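Local coordinates for protein probable transcriptional regulator (Pseudomonas aeruginosa, PDB 2ESN) that probably regulates transcription as a LysR-type factor, binding DNA through a helix-turn-helix domain and sensing an as yet unidentified effector through a periplasmic-binding-protein-like domain, at residues T108-F113 / P253-R258; W173-Y178 / P277-L282; V179-R184 / A238-A243. All coordinates share one frame; numbering follows the deposited sequence.

Contact 1 of 3, residues T108-F113 / P253-R258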
loop_
_atom_site.group_PDB
_atom_site.type_symbol
_atom_site.label_atom_id
_atom_site.label_comp_id
_atom_site.label_asym_id
_atom_site.label_seq_id
_atom_site.Cartn_x
_atom_site.Cartn_y
_atom_site.Cartn_z
ATOM N N THR C 108 -13.871 -14.580 -10.902
ATOM C CA THR C 108 -14.860 -14.792 -9.856
ATOM C C THR C 108 -15.162 -16.314 -9.720
ATOM O O THR C 108 -14.653 -17.091 -10.512
ATOM C CB THR C 108 -16.150 -14.037 -10.174
ATOM O OG1 THR C 108 -16.656 -14.488 -11.425
ATOM C CG2 THR C 108 -15.890 -12.526 -10.221
ATOM N N ASP C 109 -16.000 -16.724 -8.759
ATOM C CA ASP C 109 -16.430 -18.105 -8.760
ATOM C C ASP C 109 -17.168 -18.418 -10.074
ATOM O O ASP C 109 -16.963 -19.454 -10.646
ATOM C CB ASP C 109 -17.228 -18.467 -7.495
ATOM C CG ASP C 109 -18.707 -18.223 -7.650
ATOM O OD1 ASP C 109 -19.060 -17.139 -8.179
ATOM O OD2 ASP C 109 -19.484 -19.135 -7.298
ATOM N N TYR C 110 -17.971 -17.510 -10.598
ATOM C CA TYR C 110 -18.680 -17.833 -11.833
ATOM C C TYR C 110 -17.755 -18.047 -13.019
ATOM O O TYR C 110 -17.923 -18.987 -13.753
ATOM C CB TYR C 110 -19.810 -16.842 -12.179
ATOM C CG TYR C 110 -20.428 -17.216 -13.481
ATOM C CD1 TYR C 110 -20.971 -18.454 -13.654
ATOM C CD2 TYR C 110 -20.463 -16.332 -14.551
ATOM C CE1 TYR C 110 -21.539 -18.865 -14.851
ATOM C CE2 TYR C 110 -21.041 -16.728 -15.762
ATOM C CZ TYR C 110 -21.541 -18.018 -15.900
ATOM O OH TYR C 110 -22.065 -18.496 -17.104
ATOM N N THR C 111 -16.778 -17.181 -13.221
ATOM C CA THR C 111 -15.947 -17.255 -14.400
ATOM C C THR C 111 -14.931 -18.410 -14.235
ATOM O O THR C 111 -14.548 -19.048 -15.198
ATOM C CB THR C 111 -15.258 -15.871 -14.732
ATOM O OG1 THR C 111 -14.549 -15.381 -13.580
ATOM C CG2 THR C 111 -16.273 -14.795 -15.227
ATOM N N ALA C 112 -14.498 -18.681 -13.028
ATOM C CA ALA C 112 -13.677 -19.884 -12.789
ATOM C C ALA C 112 -14.469 -21.150 -13.173
ATOM O O ALA C 112 -13.972 -22.044 -13.881
ATOM C CB ALA C 112 -13.217 -19.929 -11.310
ATOM N N PHE C 113 -15.724 -21.197 -12.728
ATOM C CA PHE C 113 -16.603 -22.281 -13.097
ATOM C C PHE C 113 -16.805 -22.421 -14.587
ATOM O O PHE C 113 -16.844 -23.575 -15.099
ATOM C CB PHE C 113 -17.972 -22.128 -12.370
ATOM C CG PHE C 113 -19.120 -22.862 -13.057
ATOM C CD1 PHE C 113 -19.374 -24.200 -12.806
ATOM C CD2 PHE C 113 -19.923 -22.210 -13.971
ATOM C CE1 PHE C 113 -20.454 -24.838 -13.443
ATOM C CE2 PHE C 113 -20.952 -22.840 -14.614
ATOM C CZ PHE C 113 -21.241 -24.165 -14.334
ATOM N N PRO C 253 -26.738 -16.313 -14.133
ATOM C CA PRO C 253 -26.372 -16.937 -15.364
ATOM C C PRO C 253 -26.964 -18.325 -15.526
ATOM O O PRO C 253 -26.823 -19.201 -14.629
ATOM C CB PRO C 253 -24.835 -17.006 -15.300
ATOM C CG PRO C 253 -24.441 -15.874 -14.280
ATOM C CD PRO C 253 -25.584 -15.840 -13.327
ATOM N N ARG C 254 -27.570 -18.528 -16.696
ATOM C CA ARG C 254 -28.177 -19.807 -17.077
ATOM C C ARG C 254 -27.197 -21.005 -17.105
ATOM O O ARG C 254 -27.487 -22.112 -16.608
ATOM C CB ARG C 254 -28.973 -19.655 -18.376
ATOM C CG ARG C 254 -29.805 -20.928 -18.739
ATOM C CD ARG C 254 -30.392 -20.771 -20.148
ATOM N NE ARG C 254 -31.228 -21.920 -20.577
ATOM C CZ ARG C 254 -30.827 -22.997 -21.305
ATOM N NH1 ARG C 254 -31.694 -23.948 -21.626
ATOM N NH2 ARG C 254 -29.565 -23.184 -21.695
ATOM N N HIS C 255 -25.992 -20.779 -17.605
ATOM C CA HIS C 255 -25.015 -21.837 -17.642
ATOM C C HIS C 255 -24.802 -22.378 -16.245
ATOM O O HIS C 255 -24.700 -23.570 -16.089
ATOM C CB HIS C 255 -23.672 -21.270 -18.169
ATOM C CG HIS C 255 -22.618 -22.323 -18.444
ATOM N ND1 HIS C 255 -22.804 -23.356 -19.346
ATOM C CD2 HIS C 255 -21.353 -22.456 -17.976
ATOM C CE1 HIS C 255 -21.704 -24.084 -19.404
ATOM N NE2 HIS C 255 -20.816 -23.567 -18.569
ATOM N N ALA C 256 -24.717 -21.507 -15.218
ATOM C CA ALA C 256 -24.510 -21.993 -13.833
ATOM C C ALA C 256 -25.777 -22.635 -13.189
ATOM O O ALA C 256 -25.726 -23.692 -12.500
ATOM C CB ALA C 256 -23.922 -20.869 -12.943
ATOM N N ALA C 257 -26.914 -21.986 -13.388
ATOM C CA ALA C 257 -28.148 -22.459 -12.821
ATOM C C ALA C 257 -28.479 -23.845 -13.403
ATOM O O ALA C 257 -28.901 -24.760 -12.662
ATOM C CB ALA C 257 -29.309 -21.427 -13.133
ATOM N N ARG C 258 -28.311 -24.012 -14.718
ATOM C CA ARG C 258 -28.475 -25.373 -15.309
ATOM C C ARG C 258 -27.577 -26.435 -14.726
ATOM O O ARG C 258 -28.031 -27.533 -14.524
ATOM C CB ARG C 258 -28.242 -25.364 -16.803
ATOM C CG ARG C 258 -29.313 -24.650 -17.562
ATOM C CD ARG C 258 -29.005 -24.666 -19.065
ATOM N NE ARG C 258 -29.967 -25.557 -19.699
ATOM C CZ ARG C 258 -29.834 -26.883 -19.828
ATOM N NH1 ARG C 258 -30.813 -27.576 -20.403
ATOM N NH2 ARG C 258 -28.726 -27.518 -19.408
#
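Two aromatic side chains from the first turn of helix 109-126 reach across to the start of helix 254-264. Pro253 covers one face of the Tyr110 ring, its CG 3.9 Å from the ring centroid and only 13° off the normal, a CH-pi contact. Pro253 CB sits nearer the phenol end, 3.5 Å from Tyr110 CZ. Ala256 CB meets the same ring obliquely at Tyr110 CE1, 3.7 Å away. One turn along, Phe113 puts its CE2 corner 3.4 Å from His255 CD2; the rings meet obliquely, planes 53° apart. Both Tyr110 and Phe113 have CG anti to the backbone N, which extends them toward the second helix and bridges the 10.7 Å between the axes of segments 109-113 and 254-258, which cross at 78°.

Tyr278 of strand 278-285 fixes the phenol end of Tyr110 by a hydrogen bond between the two OH atoms, and Asp176 OD2 of strand 168-183 takes the N-H of His255. Next to Tyr110, the Asp109 carboxylate accepts from the backbone N atoms of Val236 and Leu237. Phe113 also meets Phe241 of the second subunit edge-to-face. Helix starts facing each other across the two lobes are consistent with the periplasmic-binding-protein-like fold of LysR effector domains.

Contact 2 of 3, residues W173-Y178 / P277-L282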
loop_
_atom_site.group_PDB
_atom_site.type_symbol
_atom_site.label_atom_id
_atom_site.label_comp_id
_atom_site.label_asym_id
_atom_site.label_seq_id
_atom_site.Cartn_x
_atom_site.Cartn_y
_atom_site.Cartn_z
ATOM N N TRP C 173 -15.381 -14.813 -25.062
ATOM C CA TRP C 173 -15.329 -16.302 -25.059
ATOM C C TRP C 173 -16.617 -17.126 -24.795
ATOM O O TRP C 173 -16.634 -18.354 -25.014
ATOM C CB TRP C 173 -14.130 -16.808 -24.245
ATOM C CG TRP C 173 -14.124 -16.372 -22.814
ATOM C CD1 TRP C 173 -13.688 -15.175 -22.346
ATOM C CD2 TRP C 173 -14.583 -17.128 -21.656
ATOM N NE1 TRP C 173 -13.853 -15.130 -20.977
ATOM C CE2 TRP C 173 -14.368 -16.325 -20.529
ATOM C CE3 TRP C 173 -15.162 -18.403 -21.482
ATOM C CZ2 TRP C 173 -14.705 -16.752 -19.193
ATOM C CZ3 TRP C 173 -15.494 -18.835 -20.185
ATOM C CH2 TRP C 173 -15.274 -17.999 -19.051
ATOM N N PHE C 174 -17.681 -16.467 -24.348
ATOM C CA PHE C 174 -18.937 -17.154 -24.037
ATOM C C PHE C 174 -20.104 -16.183 -23.992
ATOM O O PHE C 174 -20.107 -15.248 -23.167
ATOM C CB PHE C 174 -18.834 -17.817 -22.661
ATOM C CG PHE C 174 -20.015 -18.699 -22.315
ATOM C CD1 PHE C 174 -20.454 -19.692 -23.199
ATOM C CD2 PHE C 174 -20.666 -18.554 -21.099
ATOM C CE1 PHE C 174 -21.559 -20.524 -22.869
ATOM C CE2 PHE C 174 -21.730 -19.374 -20.753
ATOM C CZ PHE C 174 -22.198 -20.373 -21.640
ATOM N N ALA C 175 -21.082 -16.392 -24.865
ATOM C CA ALA C 175 -22.368 -15.643 -24.772
ATOM C C ALA C 175 -23.398 -16.494 -23.996
ATOM O O ALA C 175 -23.521 -17.662 -24.260
ATOM C CB ALA C 175 -22.910 -15.274 -26.219
ATOM N N ASP C 176 -24.085 -15.921 -23.030
ATOM C CA ASP C 176 -25.144 -16.635 -22.279
ATOM C C ASP C 176 -26.240 -15.616 -21.869
ATOM O O ASP C 176 -26.130 -14.420 -22.151
ATOM C CB ASP C 176 -24.526 -17.315 -21.024
ATOM C CG ASP C 176 -25.443 -18.363 -20.325
ATOM O OD1 ASP C 176 -26.225 -19.141 -20.947
ATOM O OD2 ASP C 176 -25.262 -18.464 -19.107
ATOM N N ARG C 177 -27.278 -16.089 -21.191
ATOM C CA ARG C 177 -28.288 -15.198 -20.640
ATOM C C ARG C 177 -28.541 -15.467 -19.145
ATOM O O ARG C 177 -28.106 -16.509 -18.590
ATOM C CB ARG C 177 -29.573 -15.349 -21.455
ATOM C CG ARG C 177 -30.080 -16.804 -21.574
ATOM C CD ARG C 177 -31.305 -16.863 -22.502
ATOM N NE ARG C 177 -32.184 -18.002 -22.163
ATOM C CZ ARG C 177 -32.072 -19.240 -22.662
ATOM N NH1 ARG C 177 -31.110 -19.567 -23.539
ATOM N NH2 ARG C 177 -32.922 -20.177 -22.252
ATOM N N TYR C 178 -29.190 -14.506 -18.503
ATOM C CA TYR C 178 -29.693 -14.649 -17.133
ATOM C C TYR C 178 -31.081 -15.287 -17.100
ATOM O O TYR C 178 -31.875 -15.099 -18.029
ATOM C CB TYR C 178 -29.793 -13.309 -16.438
ATOM C CG TYR C 178 -28.483 -12.838 -15.859
ATOM C CD1 TYR C 178 -27.448 -12.431 -16.696
ATOM C CD2 TYR C 178 -28.272 -12.800 -14.472
ATOM C CE1 TYR C 178 -26.200 -12.032 -16.167
ATOM C CE2 TYR C 178 -27.065 -12.361 -13.922
ATOM C CZ TYR C 178 -26.029 -11.984 -14.782
ATOM O OH TYR C 178 -24.809 -11.581 -14.279
ATOM N N PRO C 277 -28.291 -10.313 -23.052
ATOM C CA PRO C 277 -27.424 -11.456 -22.989
ATOM C C PRO C 277 -26.142 -10.882 -22.476
ATOM O O PRO C 277 -25.894 -9.687 -22.642
ATOM C CB PRO C 277 -27.244 -11.871 -24.465
ATOM C CG PRO C 277 -28.549 -11.391 -25.135
ATOM C CD PRO C 277 -28.782 -10.061 -24.428
ATOM N N TYR C 278 -25.365 -11.693 -21.784
ATOM C CA TYR C 278 -24.032 -11.272 -21.401
ATOM C C TYR C 278 -23.026 -12.004 -22.266
ATOM O O TYR C 278 -23.303 -13.083 -22.859
ATOM C CB TYR C 278 -23.785 -11.486 -19.898
ATOM C CG TYR C 278 -23.738 -12.935 -19.474
ATOM C CD1 TYR C 278 -24.903 -13.615 -19.079
ATOM C CD2 TYR C 278 -22.522 -13.637 -19.460
ATOM C CE1 TYR C 278 -24.844 -14.971 -18.659
ATOM C CE2 TYR C 278 -22.449 -14.978 -19.051
ATOM C CZ TYR C 278 -23.616 -15.661 -18.668
ATOM O OH TYR C 278 -23.530 -16.996 -18.284
ATOM N N VAL C 279 -21.858 -11.402 -22.378
ATOM C CA VAL C 279 -20.777 -12.013 -23.104
ATOM C C VAL C 279 -19.599 -11.963 -22.168
ATOM O O VAL C 279 -19.220 -10.853 -21.745
ATOM C CB VAL C 279 -20.483 -11.258 -24.448
ATOM C CG1 VAL C 279 -19.316 -11.895 -25.176
ATOM C CG2 VAL C 279 -21.715 -11.314 -25.334
ATOM N N LEU C 280 -19.074 -13.140 -21.796
ATOM C CA LEU C 280 -17.924 -13.212 -20.866
ATOM C C LEU C 280 -16.660 -12.942 -21.677
ATOM O O LEU C 280 -16.576 -13.336 -22.826
ATOM C CB LEU C 280 -17.798 -14.586 -20.184
ATOM C CG LEU C 280 -18.891 -15.014 -19.190
ATOM C CD1 LEU C 280 -18.446 -16.292 -18.498
ATOM C CD2 LEU C 280 -19.152 -13.935 -18.133
ATOM N N ARG C 281 -15.696 -12.269 -21.090
ATOM C CA ARG C 281 -14.529 -11.909 -21.858
ATOM C C ARG C 281 -13.242 -12.038 -21.119
ATOM O O ARG C 281 -13.178 -12.193 -19.902
ATOM C CB ARG C 281 -14.663 -10.524 -22.536
ATOM C CG ARG C 281 -15.371 -9.517 -21.732
ATOM C CD ARG C 281 -16.233 -8.654 -22.621
ATOM N NE ARG C 281 -15.445 -8.002 -23.641
ATOM C CZ ARG C 281 -15.949 -7.292 -24.643
ATOM N NH1 ARG C 281 -17.280 -7.154 -24.756
ATOM N NH2 ARG C 281 -15.125 -6.714 -25.518
ATOM N N LEU C 282 -12.199 -12.051 -21.924
ATOM C CA LEU C 282 -10.865 -12.227 -21.423
ATOM C C LEU C 282 -10.223 -10.869 -21.644
ATOM O O LEU C 282 -10.106 -10.418 -22.773
ATOM C CB LEU C 282 -10.193 -13.331 -22.246
ATOM C CG LEU C 282 -8.727 -13.568 -21.938
ATOM C CD1 LEU C 282 -8.624 -14.196 -20.536
ATOM C CD2 LEU C 282 -8.009 -14.419 -23.056
#
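Strands 173-176 and 278-282 run antiparallel, closed by four backbone hydrogen bonds. Trp173 N to Leu280 O is almost straight (177°), and Leu280 N to Phe174 O is the shortest at 2.7 Å; Asp176 and Tyr278 exchange the other two, N to O each way.

The packing is tightest on the face carrying Phe174, Asp176, Tyr278 and Leu280. Tyr278 takes the crowded chi1 position (67°), and its ring folds over Asp176. Its OH donates to the anti lone pair of Asp176 OD2 in a very short bond of 2.4 Å, with carboxylate and ring planes 78° apart. The whole phenol end is pressed on the aspartate, Asp176 CB lying 3.0 Å from Tyr278 CZ. Tyr178 crosses Tyr278 at about a right angle, Tyr178 CE1 3.6 Å from Tyr278 CD1. At the other end, Leu280 CB lies 4.1 Å from the centroid of the Trp173 six-membered ring, and Trp173 CH2 meets Leu280 CD1 at 3.6 Å.

The opposite face is loose: Ala175 CB and Val279 CG2 come no closer than 4.2 Å, and Ala175 is exposed, as are Arg177 and Pro277.

The pair is consistent with the crossover strands joining the two subdomains of a LysR effector domain. Tyr110 of helix 109-126 covers Phe174, Asp176 and Leu280, while Leu115 packs on Trp173; strand 249-253 adds Pro253, and strand 153-157 flanks 278-285, where Tyr157 meets Tyr278.

Contact 3 of 3, residues V179-R184 / A238-A243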
loop_
_atom_site.group_PDB
_atom_site.type_symbol
_atom_site.label_atom_id
_atom_site.label_comp_id
_atom_site.label_asym_id
_atom_site.label_seq_id
_atom_site.Cartn_x
_atom_site.Cartn_y
_atom_site.Cartn_z
ATOM N N VAL C 179 -31.343 -16.060 -16.033
ATOM C CA VAL C 179 -32.636 -16.604 -15.783
ATOM C C VAL C 179 -32.943 -16.378 -14.295
ATOM O O VAL C 179 -32.064 -15.999 -13.570
ATOM C CB VAL C 179 -32.723 -18.113 -16.155
ATOM C CG1 VAL C 179 -32.608 -18.313 -17.654
ATOM C CG2 VAL C 179 -31.678 -18.993 -15.366
ATOM N N VAL C 180 -34.209 -16.557 -13.906
ATOM C CA VAL C 180 -34.731 -16.445 -12.544
ATOM C C VAL C 180 -34.833 -17.890 -12.084
ATOM O O VAL C 180 -35.382 -18.742 -12.789
ATOM C CB VAL C 180 -36.115 -15.746 -12.503
ATOM C CG1 VAL C 180 -36.700 -15.746 -11.070
ATOM C CG2 VAL C 180 -35.952 -14.287 -12.970
ATOM N N VAL C 181 -34.275 -18.119 -10.896
ATOM C CA VAL C 181 -34.176 -19.382 -10.274
ATOM C C VAL C 181 -34.962 -19.305 -8.979
ATOM O O VAL C 181 -34.893 -18.292 -8.297
ATOM C CB VAL C 181 -32.646 -19.602 -9.957
ATOM C CG1 VAL C 181 -32.450 -20.680 -8.978
ATOM C CG2 VAL C 181 -31.815 -19.795 -11.286
ATOM N N ALA C 182 -35.748 -20.352 -8.672
ATOM C CA ALA C 182 -36.418 -20.526 -7.369
ATOM C C ALA C 182 -36.243 -21.952 -6.974
ATOM O O ALA C 182 -35.956 -22.768 -7.827
ATOM C CB ALA C 182 -37.886 -20.258 -7.495
ATOM N N ARG C 183 -36.440 -22.263 -5.683
ATOM C CA ARG C 183 -36.574 -23.655 -5.293
ATOM C C ARG C 183 -37.637 -24.312 -6.201
ATOM O O ARG C 183 -38.599 -23.639 -6.697
ATOM C CB ARG C 183 -36.922 -23.803 -3.812
ATOM C CG ARG C 183 -38.284 -23.201 -3.355
ATOM C CD ARG C 183 -38.841 -24.120 -2.297
ATOM N NE ARG C 183 -38.031 -24.114 -1.114
ATOM C CZ ARG C 183 -37.483 -25.137 -0.468
ATOM N NH1 ARG C 183 -36.802 -24.832 0.622
ATOM N NH2 ARG C 183 -37.577 -26.397 -0.865
ATOM N N ARG C 184 -37.452 -25.599 -6.474
ATOM C CA ARG C 184 -38.307 -26.314 -7.390
ATOM C C ARG C 184 -39.787 -26.242 -6.982
ATOM O O ARG C 184 -40.664 -26.040 -7.820
ATOM C CB ARG C 184 -37.907 -27.796 -7.438
ATOM C CG ARG C 184 -38.671 -28.501 -8.614
ATOM C CD ARG C 184 -38.098 -29.872 -8.940
ATOM N NE ARG C 184 -36.880 -29.665 -9.725
ATOM C CZ ARG C 184 -35.647 -30.059 -9.408
ATOM N NH1 ARG C 184 -35.408 -30.787 -8.295
ATOM N NH2 ARG C 184 -34.665 -29.715 -10.248
ATOM N N ALA C 238 -22.687 -20.838 -4.524
ATOM C CA ALA C 238 -23.324 -20.927 -3.217
ATOM C C ALA C 238 -24.745 -20.319 -3.266
ATOM O O ALA C 238 -25.618 -20.786 -2.555
ATOM C CB ALA C 238 -22.484 -20.270 -2.140
ATOM N N ALA C 239 -24.928 -19.268 -4.064
ATOM C CA ALA C 239 -26.229 -18.559 -4.133
ATOM C C ALA C 239 -27.324 -19.474 -4.669
ATOM O O ALA C 239 -28.470 -19.414 -4.229
ATOM C CB ALA C 239 -26.115 -17.339 -5.051
ATOM N N LEU C 240 -26.964 -20.303 -5.627
ATOM C CA LEU C 240 -27.869 -21.270 -6.251
ATOM C C LEU C 240 -28.326 -22.250 -5.179
ATOM O O LEU C 240 -29.523 -22.524 -5.069
ATOM C CB LEU C 240 -27.156 -21.969 -7.441
ATOM C CG LEU C 240 -27.085 -21.084 -8.678
ATOM C CD1 LEU C 240 -25.980 -21.515 -9.626
ATOM C CD2 LEU C 240 -28.414 -21.124 -9.423
ATOM N N PHE C 241 -27.435 -22.701 -4.297
ATOM C CA PHE C 241 -27.913 -23.541 -3.177
ATOM C C PHE C 241 -28.785 -22.788 -2.174
ATOM O O PHE C 241 -29.741 -23.364 -1.603
ATOM C CB PHE C 241 -26.770 -24.239 -2.418
ATOM C CG PHE C 241 -26.171 -25.386 -3.193
ATOM C CD1 PHE C 241 -25.014 -25.193 -3.945
ATOM C CD2 PHE C 241 -26.796 -26.658 -3.163
ATOM C CE1 PHE C 241 -24.437 -26.293 -4.653
ATOM C CE2 PHE C 241 -26.280 -27.746 -3.871
ATOM C CZ PHE C 241 -25.085 -27.572 -4.622
ATOM N N LEU C 242 -28.458 -21.523 -1.947
ATOM C CA LEU C 242 -29.303 -20.701 -1.093
ATOM C C LEU C 242 -30.763 -20.634 -1.624
ATOM O O LEU C 242 -31.729 -20.829 -0.897
ATOM C CB LEU C 242 -28.687 -19.287 -0.994
ATOM C CG LEU C 242 -29.616 -18.194 -0.382
ATOM C CD1 LEU C 242 -29.932 -18.532 1.117
ATOM C CD2 LEU C 242 -28.933 -16.843 -0.486
ATOM N N ALA C 243 -30.905 -20.345 -2.900
ATOM C CA ALA C 243 -32.210 -20.344 -3.598
ATOM C C ALA C 243 -33.032 -21.639 -3.535
ATOM O O ALA C 243 -34.291 -21.580 -3.559
ATOM C CB ALA C 243 -32.002 -19.959 -5.031
#
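Strand 179-183 passes the helix segment 238-243, part of helix 236-244, at 7.9 Å between axes, their N-to-C directions 50° apart, and the backbones come nearest at Ala182 and Ala243, with CA atoms 5.7 Å apart. Val181 carries the side-chain packing. Its CA-CB bond points at the helix, and with chi1 at 164° CG1 is anti to the backbone N while CG2 is anti to the carbonyl carbon, so the two methyls form a fork. Val181 CG1 meets Ala243 CB at 4.0 Å. Leu240, one turn earlier on the helix, crosses the valine at about a right angle and brings CD2 against both methyls, 4.1 Å from Val181 CG1 and just as far from CG2. The closest backbone approach thus falls at Ala243, whose side chain is a single methyl, while Leu240 reaches over with its branched tip; these are ordinary van der Waals distances without strain. This is a helix packed on a beta-sheet in the alpha/beta lobe of the LysR effector-binding domain that contains strands 249-253 and 266-269, which pair with 168-183 on its two sides. Leu250, Leu266 and Ala257 of helix 254-264 join Val181 and Leu240 in the same apolar layer.

Toward the end of the strand, Ala243 O lies 3.1 Å from Arg183 N and 3.5 Å from Arg183 CB. The Arg183 chain starts from the crowded chi1 position (63°) and bends at chi2 and chi3, and it packs on Asn121 of the second subunit. Leu242 of the helix packs on Met120 of that subunit.

In the fold
After the N-terminal helix-turn-helix region, the chain reaches helix 109-126, where 108-113 opens contact 1. Strand 168-183 follows, supplying first 173-178 for contact 2 and then, directly after it, 179-184 for contact 3. Helix 236-244 closes contact 3, whose loop is nested within those of both contact 1 and contact 2. Segment 253-258 then closes contact 1, and 277-282 closes contact 2 last, so these two loops cross. Contacts 1 and 2 meet where helix 254-264 begins beside strand 168-183, while contacts 1 and 3 share apolar packing through Ala257. Together they tie helices 109-126, 236-244 and 254-264 to the mixed sheet, and contacts 1 and 3 also touch the second subunit.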